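Local structure of Mgp-operon protein 3 (Mycoplasma pneumoniae, 6RJ1) at residues 64-69 with 79-84; 668-673 with 742-747; 738-743 with 761-766. The protein serves in cell adhesion as an extracellular protein, P40/P90, and, together with adhesin P1, probably takes part in attaching the bacterium to sugars on host cells. All coordinates share one frame; numbering follows the deposited sequence.

Overall arrangement
Contact 1 lies about 43 Å, centre to centre, from contacts 2 and 3, on the opposite side of the chain's centre. Contacts 2 and 3 are neighbours, their centres about 10 Å apart; they share Asn742 and Phe743 and meet where helix 666-673 touches Ser740 and Leu763. None is wholly core: all three are partly buried, with contact 3 having the most exposed residues. Their chemistry follows their elements. Contact 1 pairs two short strands through backbone bonds, with apolar residues on one face and a lysine-serine bond on the other. Contact 2 sets a helix against a loop by apolar packing alone. Contact 3 ties two loop segments by backbone and side-chain amides.

Contact 1 of 3, residues 64-69 with 79-84; sequences VKFQDT and QNALSF
Lys65 and Ser83 form the central pair of a two-stranded antiparallel ribbon in which strand 64-66 lies against strand 82-84, the chain between them making a long loop. Their backbones bond in both directions: Lys65 N reaches Ser83 O at 2.9 Å, almost straight at 177°, and Ser83 N returns to Lys65 O at 3.1 Å.

The lysine side chain then curls round its partner's hydroxyl. From CB, CG stands between the backbone N and the carbonyl carbon (chi1 73°) and lies 3.3 Å from Ser83 OG. CD bows out slightly from that oxygen, CE comes back to it, and the bend at the end of the chain (chi4 -66°) turns NZ inward to a hydrogen bond of 3.0 Å with Ser83 OG. A long, flexible amine suits this partly exposed face, where its methylenes can pass beside a small polar residue before the charge is placed.

The other face is apolar. Phe66 brings CD1 within 3.6 Å of Leu82 CD1, while its CE1 meets Ala81 CB, the leucine methyl and the alanine CB both coming obliquely to the CD1-CE1 part of the ring from opposite sides of its plane. Further along, Val64 CG2 touches Phe84 CD1. Tyr158 and Leu161 of helix 157-163 pack on Phe66, and Ile447 and Tyr451 of helix 446-454 pack on Val64, consistent with the apolar character of this face.

Where strand 82-84 begins, Asn80 makes an Asx turn, its OD1 accepting from Leu82 N. Beside that turn the pairing continues beyond the strands: Gln67 N gives a hydrogen bond of 2.8 Å to Ala81 O, the same oxygen that receives the CA-H of Phe66 with CA 3.4 Å away.

Contact 2 of 3, residues 668-673 with 742-747; sequences TVFDAL and NFPEAG
Phe670 reaches out from helix 666-673 toward the irregular segment 742-747, and its ring meets Pro744 and Ala746. The phenyl and the proline ring pass side by side, pointing opposite ways: CE1 of Phe670 lies 3.6 Å from Pro744 CB and just as near to Pro744 CG. On the other side of the ring, CE2 touches Ala746 CB at 3.8 Å. Both apolar partners approach obliquely, whereas the backbone N of Ala746 lies at the edge of the ring, in its plane. The flat phenyl group thus spans from Pro744 to Ala746, while the intervening Glu745 points its CB away from the helix.

One residue earlier on the helix, Val669 has CG1 anti to its backbone N (chi1 171°), and this methyl meets Pro744 CD at 4.1 Å; the two side chains cross obliquely. Leu673, a turn further on, completes the row with CD2 at 4.3 Å from Phe743 CB. No hydrogen bond joins the segments. Proline fits such a place well, since it presents a compact hydrocarbon ring and has no backbone N-H to be satisfied, and alanine lets the loop approach the phenyl closely.

Tyr617 also meets the Phe670 ring, with the planes at about 45°. The helix is tied to the fold through its next residues as well: Asp671 bonds through OD2 to Ser580 OG. Beyond it, Asp671 O accepts from Tyr732 OH at the end of strand 723-732, and Ala672 shares a backbone bond with Val735, which fastens the helix to the strand's exit just before the chain loops round to segment 742-747.

Contact 3 of 3, residues 738-743 with 761-766; sequences YYSANF and STLESQ
Asn742 and Gln766 each turn their CG between the backbone N and the carbonyl carbon (chi1 63° and 72°), and from there their amides reach across to the opposite backbone. They flank a single beta bridge between two loop segments, in which Ser740 pairs with Ser765.

The bridge itself is made by Gln766 N, which donates to Tyr739 O at 2.9 Å, and by Ala741 N, which donates to Glu764 O at the same distance. The Gln766 side chain adds a third bond: extended beyond CG, which lies beside Tyr739 O, it brings NE2 to 2.8 Å from Tyr738 O. That oxygen lies in the amide plane of the glutamine, although the donor stands above the carbonyl plane of Tyr738. A long amide suits this exposed position because it can span past a neighbouring residue while OE1 rests near Ala741 CA and CB.

On the side of the bridge that faces helix 666-673 the contact is buried and largely apolar. Leu763 turns its CD2 to Ser740 OG at 3.6 Å, but the polar partner of that hydroxyl is Ser774 OG. Leu763 also rests on Val669 of helix 666-673, and Ser740 on Leu673, so the paired loops are seated on the helix.

At the far end, Asn742 imitates a peptide group with its carboxamide, accepting and donating at once. Glu764 crosses it at about a right angle, their amide and carboxylate planes 39° apart, with Glu764 CB 3.5 Å from Asn742 OD1. The same OD1 accepts from Glu764 N at 2.8 Å, and Asn742 ND2 donates to Thr762 O at 2.9 Å; this oxygen lies nearly in the amide plane of Asn742, while ND2 stands above the carbonyl plane of Thr762.

Contact 1 of 3, residues 64-69 with 79-84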
loop_
_atom_site.group_PDB
_atom_site.type_symbol
_atom_site.label_atom_id
_atom_site.label_comp_id
_atom_site.label_asym_id
_atom_site.label_seq_id
_atom_site.Cartn_x
_atom_site.Cartn_y
_atom_site.Cartn_z
ATOM N N VAL A 64 -3.782 13.086 17.431
ATOM C CA VAL A 64 -3.662 14.134 16.414
ATOM C C VAL A 64 -5.013 14.818 16.174
ATOM O O VAL A 64 -6.054 14.162 16.202
ATOM C CB VAL A 64 -2.983 13.626 15.102
ATOM C CG1 VAL A 64 -2.803 14.746 14.084
ATOM C CG2 VAL A 64 -1.634 12.969 15.391
ATOM N N LYS A 65 -4.987 16.153 15.983
ATOM C CA LYS A 65 -6.172 16.938 15.664
ATOM C C LYS A 65 -5.968 17.746 14.377
ATOM O O LYS A 65 -4.855 18.188 14.075
ATOM C CB LYS A 65 -6.647 17.813 16.848
ATOM C CG LYS A 65 -5.797 19.044 17.176
ATOM C CD LYS A 65 -6.454 19.964 18.199
ATOM C CE LYS A 65 -5.598 21.154 18.602
ATOM N NZ LYS A 65 -4.357 20.754 19.333
ATOM N N PHE A 66 -7.045 17.901 13.615
ATOM C CA PHE A 66 -7.078 18.705 12.401
ATOM C C PHE A 66 -8.062 19.852 12.640
ATOM O O PHE A 66 -9.213 19.616 13.016
ATOM C CB PHE A 66 -7.458 17.855 11.171
ATOM C CG PHE A 66 -7.742 18.631 9.904
ATOM C CD1 PHE A 66 -6.729 19.315 9.244
ATOM C CD2 PHE A 66 -9.018 18.653 9.355
ATOM C CE1 PHE A 66 -6.991 20.021 8.066
ATOM C CE2 PHE A 66 -9.278 19.361 8.176
ATOM C CZ PHE A 66 -8.263 20.041 7.542
ATOM N N GLN A 67 -7.591 21.091 12.490
ATOM C CA GLN A 67 -8.452 22.250 12.689
ATOM C C GLN A 67 -9.215 22.565 11.409
ATOM O O GLN A 67 -8.634 23.059 10.444
ATOM C CB GLN A 67 -7.669 23.464 13.204
ATOM C CG GLN A 67 -8.159 24.015 14.555
ATOM C CD GLN A 67 -9.610 24.471 14.609
ATOM O OE1 GLN A 67 -10.315 24.219 15.593
ATOM N NE2 GLN A 67 -10.092 25.161 13.577
ATOM N N ASP A 68 -10.506 22.212 11.392
ATOM C CA ASP A 68 -11.413 22.439 10.271
ATOM C C ASP A 68 -12.536 23.353 10.720
ATOM O O ASP A 68 -13.175 23.094 11.743
ATOM C CB ASP A 68 -11.962 21.114 9.707
ATOM C CG ASP A 68 -12.816 20.288 10.656
ATOM O OD1 ASP A 68 -12.448 20.176 11.852
ATOM O OD2 ASP A 68 -13.847 19.749 10.206
ATOM N N THR A 69 -12.701 24.466 9.984
ATOM C CA THR A 69 -13.657 25.587 10.089
ATOM C C THR A 69 -12.969 26.770 9.420
ATOM O O THR A 69 -13.504 27.348 8.470
ATOM C CB THR A 69 -14.046 25.994 11.549
ATOM O OG1 THR A 69 -12.955 25.782 12.450
ATOM C CG2 THR A 69 -15.318 25.313 12.044
ATOM N N GLN A 79 -0.133 29.185 10.953
ATOM C CA GLN A 79 -0.277 28.076 11.889
ATOM C C GLN A 79 -0.733 26.797 11.176
ATOM O O GLN A 79 -1.626 26.840 10.321
ATOM C CB GLN A 79 -1.230 28.455 13.035
ATOM C CG GLN A 79 -0.806 27.905 14.396
ATOM C CD GLN A 79 0.206 28.754 15.141
ATOM O OE1 GLN A 79 1.101 29.387 14.565
ATOM N NE2 GLN A 79 0.093 28.769 16.461
ATOM N N ASN A 80 -0.104 25.665 11.526
ATOM C CA ASN A 80 -0.414 24.356 10.956
ATOM C C ASN A 80 -1.774 23.873 11.465
ATOM O O ASN A 80 -2.031 23.925 12.670
ATOM C CB ASN A 80 0.694 23.342 11.292
ATOM C CG ASN A 80 0.716 22.076 10.454
ATOM O OD1 ASN A 80 -0.202 21.758 9.687
ATOM N ND2 ASN A 80 1.779 21.310 10.594
ATOM N N ALA A 81 -2.645 23.427 10.537
ATOM C CA ALA A 81 -3.986 22.915 10.834
ATOM C C ALA A 81 -3.886 21.588 11.562
ATOM O O ALA A 81 -4.782 21.218 12.320
ATOM C CB ALA A 81 -4.769 22.744 9.548
ATOM N N LEU A 82 -2.764 20.889 11.332
ATOM C CA LEU A 82 -2.374 19.617 11.922
ATOM C C LEU A 82 -1.531 19.890 13.170
ATOM O O LEU A 82 -0.588 20.683 13.123
ATOM C CB LEU A 82 -1.564 18.822 10.879
ATOM C CG LEU A 82 -2.175 17.545 10.291
ATOM C CD1 LEU A 82 -3.659 17.682 10.033
ATOM C CD2 LEU A 82 -1.471 17.149 9.016
ATOM N N SER A 83 -1.908 19.271 14.296
ATOM C CA SER A 83 -1.196 19.398 15.571
ATOM C C SER A 83 -1.453 18.195 16.464
ATOM O O SER A 83 -2.417 17.455 16.248
ATOM C CB SER A 83 -1.593 20.676 16.300
ATOM O OG SER A 83 -2.974 20.665 16.618
ATOM N N PHE A 84 -0.593 18.003 17.472
ATOM C CA PHE A 84 -0.766 16.925 18.427
ATOM C C PHE A 84 -1.716 17.396 19.532
ATOM O O PHE A 84 -1.560 18.507 20.047
ATOM C CB PHE A 84 0.581 16.471 19.008
ATOM C CG PHE A 84 1.526 15.776 18.049
ATOM C CD1 PHE A 84 1.251 14.494 17.576
ATOM C CD2 PHE A 84 2.718 16.378 17.666
ATOM C CE1 PHE A 84 2.130 13.851 16.703
ATOM C CE2 PHE A 84 3.603 15.725 16.798
ATOM C CZ PHE A 84 3.298 14.470 16.317
#

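Contact 2 of 3, residues 668-673 with 742-747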
loop_
_atom_site.group_PDB
_atom_site.type_symbol
_atom_site.label_atom_id
_atom_site.label_comp_id
_atom_site.label_asym_id
_atom_site.label_seq_id
_atom_site.Cartn_x
_atom_site.Cartn_y
_atom_site.Cartn_z
ATOM N N THR A 668 -14.855 -4.853 -12.605
ATOM C CA THR A 668 -13.986 -4.633 -11.440
ATOM C C THR A 668 -13.300 -5.942 -11.005
ATOM O O THR A 668 -12.126 -5.918 -10.630
ATOM C CB THR A 668 -14.771 -3.944 -10.322
ATOM O OG1 THR A 668 -15.980 -4.667 -10.141
ATOM C CG2 THR A 668 -15.119 -2.497 -10.661
ATOM N N VAL A 669 -14.022 -7.082 -11.105
ATOM C CA VAL A 669 -13.512 -8.429 -10.813
ATOM C C VAL A 669 -12.416 -8.763 -11.843
ATOM O O VAL A 669 -11.331 -9.197 -11.470
ATOM C CB VAL A 669 -14.653 -9.486 -10.801
ATOM C CG1 VAL A 669 -14.110 -10.907 -10.728
ATOM C CG2 VAL A 669 -15.625 -9.232 -9.661
ATOM N N PHE A 670 -12.696 -8.517 -13.131
ATOM C CA PHE A 670 -11.771 -8.752 -14.237
ATOM C C PHE A 670 -10.498 -7.910 -14.129
ATOM O O PHE A 670 -9.405 -8.399 -14.400
ATOM C CB PHE A 670 -12.493 -8.536 -15.579
ATOM C CG PHE A 670 -13.132 -9.789 -16.134
ATOM C CD1 PHE A 670 -14.178 -10.412 -15.466
ATOM C CD2 PHE A 670 -12.673 -10.358 -17.314
ATOM C CE1 PHE A 670 -14.747 -11.588 -15.964
ATOM C CE2 PHE A 670 -13.243 -11.533 -17.812
ATOM C CZ PHE A 670 -14.279 -12.141 -17.134
ATOM N N ASP A 671 -10.644 -6.669 -13.681
ATOM C CA ASP A 671 -9.553 -5.715 -13.499
ATOM C C ASP A 671 -8.672 -6.063 -12.313
ATOM O O ASP A 671 -7.471 -5.808 -12.352
ATOM C CB ASP A 671 -10.120 -4.304 -13.322
ATOM C CG ASP A 671 -10.677 -3.641 -14.575
ATOM O OD1 ASP A 671 -10.961 -4.358 -15.563
ATOM O OD2 ASP A 671 -10.827 -2.412 -14.570
ATOM N N ALA A 672 -9.260 -6.598 -11.241
ATOM C CA ALA A 672 -8.510 -6.933 -10.039
ATOM C C ALA A 672 -7.817 -8.273 -10.150
ATOM O O ALA A 672 -6.766 -8.465 -9.548
ATOM C CB ALA A 672 -9.432 -6.921 -8.839
ATOM N N LEU A 673 -8.400 -9.204 -10.914
ATOM C CA LEU A 673 -7.884 -10.555 -11.072
ATOM C C LEU A 673 -7.053 -10.759 -12.350
ATOM O O LEU A 673 -6.490 -11.839 -12.546
ATOM C CB LEU A 673 -9.054 -11.543 -10.980
ATOM C CG LEU A 673 -9.487 -12.016 -9.583
ATOM C CD1 LEU A 673 -10.098 -10.893 -8.751
ATOM C CD2 LEU A 673 -10.496 -13.134 -9.689
ATOM N N ASN A 742 -14.384 -19.407 -8.030
ATOM C CA ASN A 742 -15.273 -19.229 -9.178
ATOM C C ASN A 742 -14.848 -18.069 -10.090
ATOM O O ASN A 742 -15.693 -17.249 -10.476
ATOM C CB ASN A 742 -16.734 -19.052 -8.686
ATOM C CG ASN A 742 -16.972 -17.817 -7.818
ATOM O OD1 ASN A 742 -16.042 -17.219 -7.247
ATOM N ND2 ASN A 742 -18.230 -17.408 -7.708
ATOM N N PHE A 743 -13.546 -17.995 -10.444
ATOM C CA PHE A 743 -13.057 -16.925 -11.323
ATOM C C PHE A 743 -13.741 -16.982 -12.702
ATOM O O PHE A 743 -13.876 -18.071 -13.274
ATOM C CB PHE A 743 -11.523 -16.895 -11.428
ATOM C CG PHE A 743 -10.873 -18.098 -12.070
ATOM C CD1 PHE A 743 -10.600 -18.116 -13.434
ATOM C CD2 PHE A 743 -10.482 -19.189 -11.302
ATOM C CE1 PHE A 743 -9.986 -19.220 -14.025
ATOM C CE2 PHE A 743 -9.859 -20.290 -11.891
ATOM C CZ PHE A 743 -9.616 -20.299 -13.249
ATOM N N PRO A 744 -14.261 -15.842 -13.207
ATOM C CA PRO A 744 -14.960 -15.875 -14.501
ATOM C C PRO A 744 -14.031 -15.889 -15.717
ATOM O O PRO A 744 -12.816 -15.743 -15.576
ATOM C CB PRO A 744 -15.864 -14.632 -14.452
ATOM C CG PRO A 744 -15.451 -13.858 -13.229
ATOM C CD PRO A 744 -14.229 -14.478 -12.653
ATOM N N GLU A 745 -14.606 -16.095 -16.912
ATOM C CA GLU A 745 -13.861 -16.121 -18.168
ATOM C C GLU A 745 -14.692 -15.562 -19.307
ATOM O O GLU A 745 -15.847 -15.954 -19.473
ATOM C CB GLU A 745 -13.282 -17.520 -18.488
ATOM C CG GLU A 745 -14.054 -18.709 -17.926
ATOM C CD GLU A 745 -13.229 -19.954 -17.647
ATOM O OE1 GLU A 745 -13.666 -21.058 -18.047
ATOM O OE2 GLU A 745 -12.148 -19.828 -17.026
ATOM N N ALA A 746 -14.119 -14.608 -20.059
ATOM C CA ALA A 746 -14.787 -13.945 -21.180
ATOM C C ALA A 746 -14.591 -14.689 -22.496
ATOM O O ALA A 746 -13.479 -15.122 -22.805
ATOM C CB ALA A 746 -14.302 -12.508 -21.308
ATOM N N GLY A 747 -15.683 -14.825 -23.245
ATOM C CA GLY A 747 -15.718 -15.492 -24.543
ATOM C C GLY A 747 -16.491 -16.798 -24.584
ATOM O O GLY A 747 -16.414 -17.526 -25.580
#

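Contact 3 of 3, residues 738-743 with 761-766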
loop_
_atom_site.group_PDB
_atom_site.type_symbol
_atom_site.label_atom_id
_atom_site.label_comp_id
_atom_site.label_asym_id
_atom_site.label_seq_id
_atom_site.Cartn_x
_atom_site.Cartn_y
_atom_site.Cartn_z
ATOM N N TYR A 738 -6.639 -17.418 -9.883
ATOM C CA TYR A 738 -6.752 -18.772 -9.340
ATOM C C TYR A 738 -6.807 -18.790 -7.799
ATOM O O TYR A 738 -6.931 -19.865 -7.212
ATOM C CB TYR A 738 -5.663 -19.712 -9.908
ATOM C CG TYR A 738 -4.239 -19.223 -9.748
ATOM C CD1 TYR A 738 -3.527 -19.456 -8.574
ATOM C CD2 TYR A 738 -3.581 -18.579 -10.793
ATOM C CE1 TYR A 738 -2.211 -19.028 -8.428
ATOM C CE2 TYR A 738 -2.260 -18.150 -10.659
ATOM C CZ TYR A 738 -1.575 -18.391 -9.480
ATOM O OH TYR A 738 -0.282 -17.949 -9.329
ATOM N N TYR A 739 -6.770 -17.606 -7.158
ATOM C CA TYR A 739 -6.926 -17.456 -5.713
ATOM C C TYR A 739 -8.420 -17.437 -5.400
ATOM O O TYR A 739 -8.820 -17.528 -4.240
ATOM C CB TYR A 739 -6.238 -16.166 -5.217
ATOM C CG TYR A 739 -4.810 -16.358 -4.753
ATOM C CD1 TYR A 739 -4.034 -17.409 -5.236
ATOM C CD2 TYR A 739 -4.230 -15.483 -3.844
ATOM C CE1 TYR A 739 -2.723 -17.593 -4.812
ATOM C CE2 TYR A 739 -2.916 -15.661 -3.409
ATOM C CZ TYR A 739 -2.166 -16.718 -3.899
ATOM O OH TYR A 739 -0.877 -16.917 -3.482
ATOM N N SER A 740 -9.240 -17.315 -6.458
ATOM C CA SER A 740 -10.696 -17.317 -6.412
ATOM C C SER A 740 -11.201 -18.651 -6.939
ATOM O O SER A 740 -10.721 -19.135 -7.970
ATOM C CB SER A 740 -11.267 -16.175 -7.246
ATOM O OG SER A 740 -11.020 -14.921 -6.639
ATOM N N ALA A 741 -12.166 -19.248 -6.227
ATOM C CA ALA A 741 -12.756 -20.536 -6.589
ATOM C C ALA A 741 -13.570 -20.463 -7.872
ATOM O O ALA A 741 -13.441 -21.344 -8.714
ATOM C CB ALA A 741 -13.615 -21.061 -5.447
ATOM N N ASN A 742 -14.384 -19.407 -8.030
ATOM C CA ASN A 742 -15.273 -19.229 -9.178
ATOM C C ASN A 742 -14.848 -18.069 -10.090
ATOM O O ASN A 742 -15.693 -17.249 -10.476
ATOM C CB ASN A 742 -16.734 -19.052 -8.686
ATOM C CG ASN A 742 -16.972 -17.817 -7.818
ATOM O OD1 ASN A 742 -16.042 -17.219 -7.247
ATOM N ND2 ASN A 742 -18.230 -17.408 -7.708
ATOM N N PHE A 743 -13.546 -17.995 -10.444
ATOM C CA PHE A 743 -13.057 -16.925 -11.323
ATOM C C PHE A 743 -13.741 -16.982 -12.702
ATOM O O PHE A 743 -13.876 -18.071 -13.274
ATOM C CB PHE A 743 -11.523 -16.895 -11.428
ATOM C CG PHE A 743 -10.873 -18.098 -12.070
ATOM C CD1 PHE A 743 -10.600 -18.116 -13.434
ATOM C CD2 PHE A 743 -10.482 -19.189 -11.302
ATOM C CE1 PHE A 743 -9.986 -19.220 -14.025
ATOM C CE2 PHE A 743 -9.859 -20.290 -11.891
ATOM C CZ PHE A 743 -9.616 -20.299 -13.249
ATOM N N SER A 761 -19.436 -9.374 -4.883
ATOM C CA SER A 761 -20.238 -10.028 -3.856
ATOM C C SER A 761 -20.414 -11.532 -4.081
ATOM O O SER A 761 -20.540 -12.258 -3.098
ATOM C CB SER A 761 -21.583 -9.329 -3.685
ATOM O OG SER A 761 -22.290 -9.262 -4.911
ATOM N N THR A 762 -20.387 -12.007 -5.349
ATOM C CA THR A 762 -20.556 -13.442 -5.653
ATOM C C THR A 762 -19.208 -14.188 -5.786
ATOM O O THR A 762 -19.202 -15.423 -5.800
ATOM C CB THR A 762 -21.477 -13.670 -6.855
ATOM O OG1 THR A 762 -20.874 -13.138 -8.033
ATOM C CG2 THR A 762 -22.862 -13.077 -6.646
ATOM N N LEU A 763 -18.078 -13.440 -5.833
ATOM C CA LEU A 763 -16.719 -13.981 -5.906
ATOM C C LEU A 763 -16.395 -14.716 -4.604
ATOM O O LEU A 763 -16.596 -14.169 -3.512
ATOM C CB LEU A 763 -15.695 -12.860 -6.172
ATOM C CG LEU A 763 -14.299 -13.288 -6.646
ATOM C CD1 LEU A 763 -14.306 -13.694 -8.113
ATOM C CD2 LEU A 763 -13.292 -12.180 -6.429
ATOM N N GLU A 764 -15.943 -15.981 -4.743
ATOM C CA GLU A 764 -15.598 -16.906 -3.659
ATOM C C GLU A 764 -14.081 -16.993 -3.509
ATOM O O GLU A 764 -13.387 -17.351 -4.466
ATOM C CB GLU A 764 -16.160 -18.314 -3.953
ATOM C CG GLU A 764 -17.678 -18.417 -4.017
ATOM C CD GLU A 764 -18.217 -19.717 -4.599
ATOM O OE1 GLU A 764 -19.222 -19.656 -5.343
ATOM O OE2 GLU A 764 -17.639 -20.794 -4.318
ATOM N N SER A 765 -13.567 -16.703 -2.310
ATOM C CA SER A 765 -12.131 -16.784 -2.064
ATOM C C SER A 765 -11.703 -18.181 -1.646
ATOM O O SER A 765 -12.324 -18.781 -0.762
ATOM C CB SER A 765 -11.702 -15.771 -1.011
ATOM O OG SER A 765 -10.363 -15.996 -0.596
ATOM N N GLN A 766 -10.617 -18.679 -2.265
ATOM C CA GLN A 766 -9.992 -19.959 -1.925
ATOM C C GLN A 766 -8.513 -19.743 -1.525
ATOM O O GLN A 766 -7.740 -20.701 -1.420
ATOM C CB GLN A 766 -10.194 -21.025 -3.025
ATOM C CG GLN A 766 -9.392 -20.804 -4.307
ATOM C CD GLN A 766 -9.654 -21.828 -5.385
ATOM O OE1 GLN A 766 -10.486 -22.735 -5.252
ATOM N NE2 GLN A 766 -8.958 -21.688 -6.502
#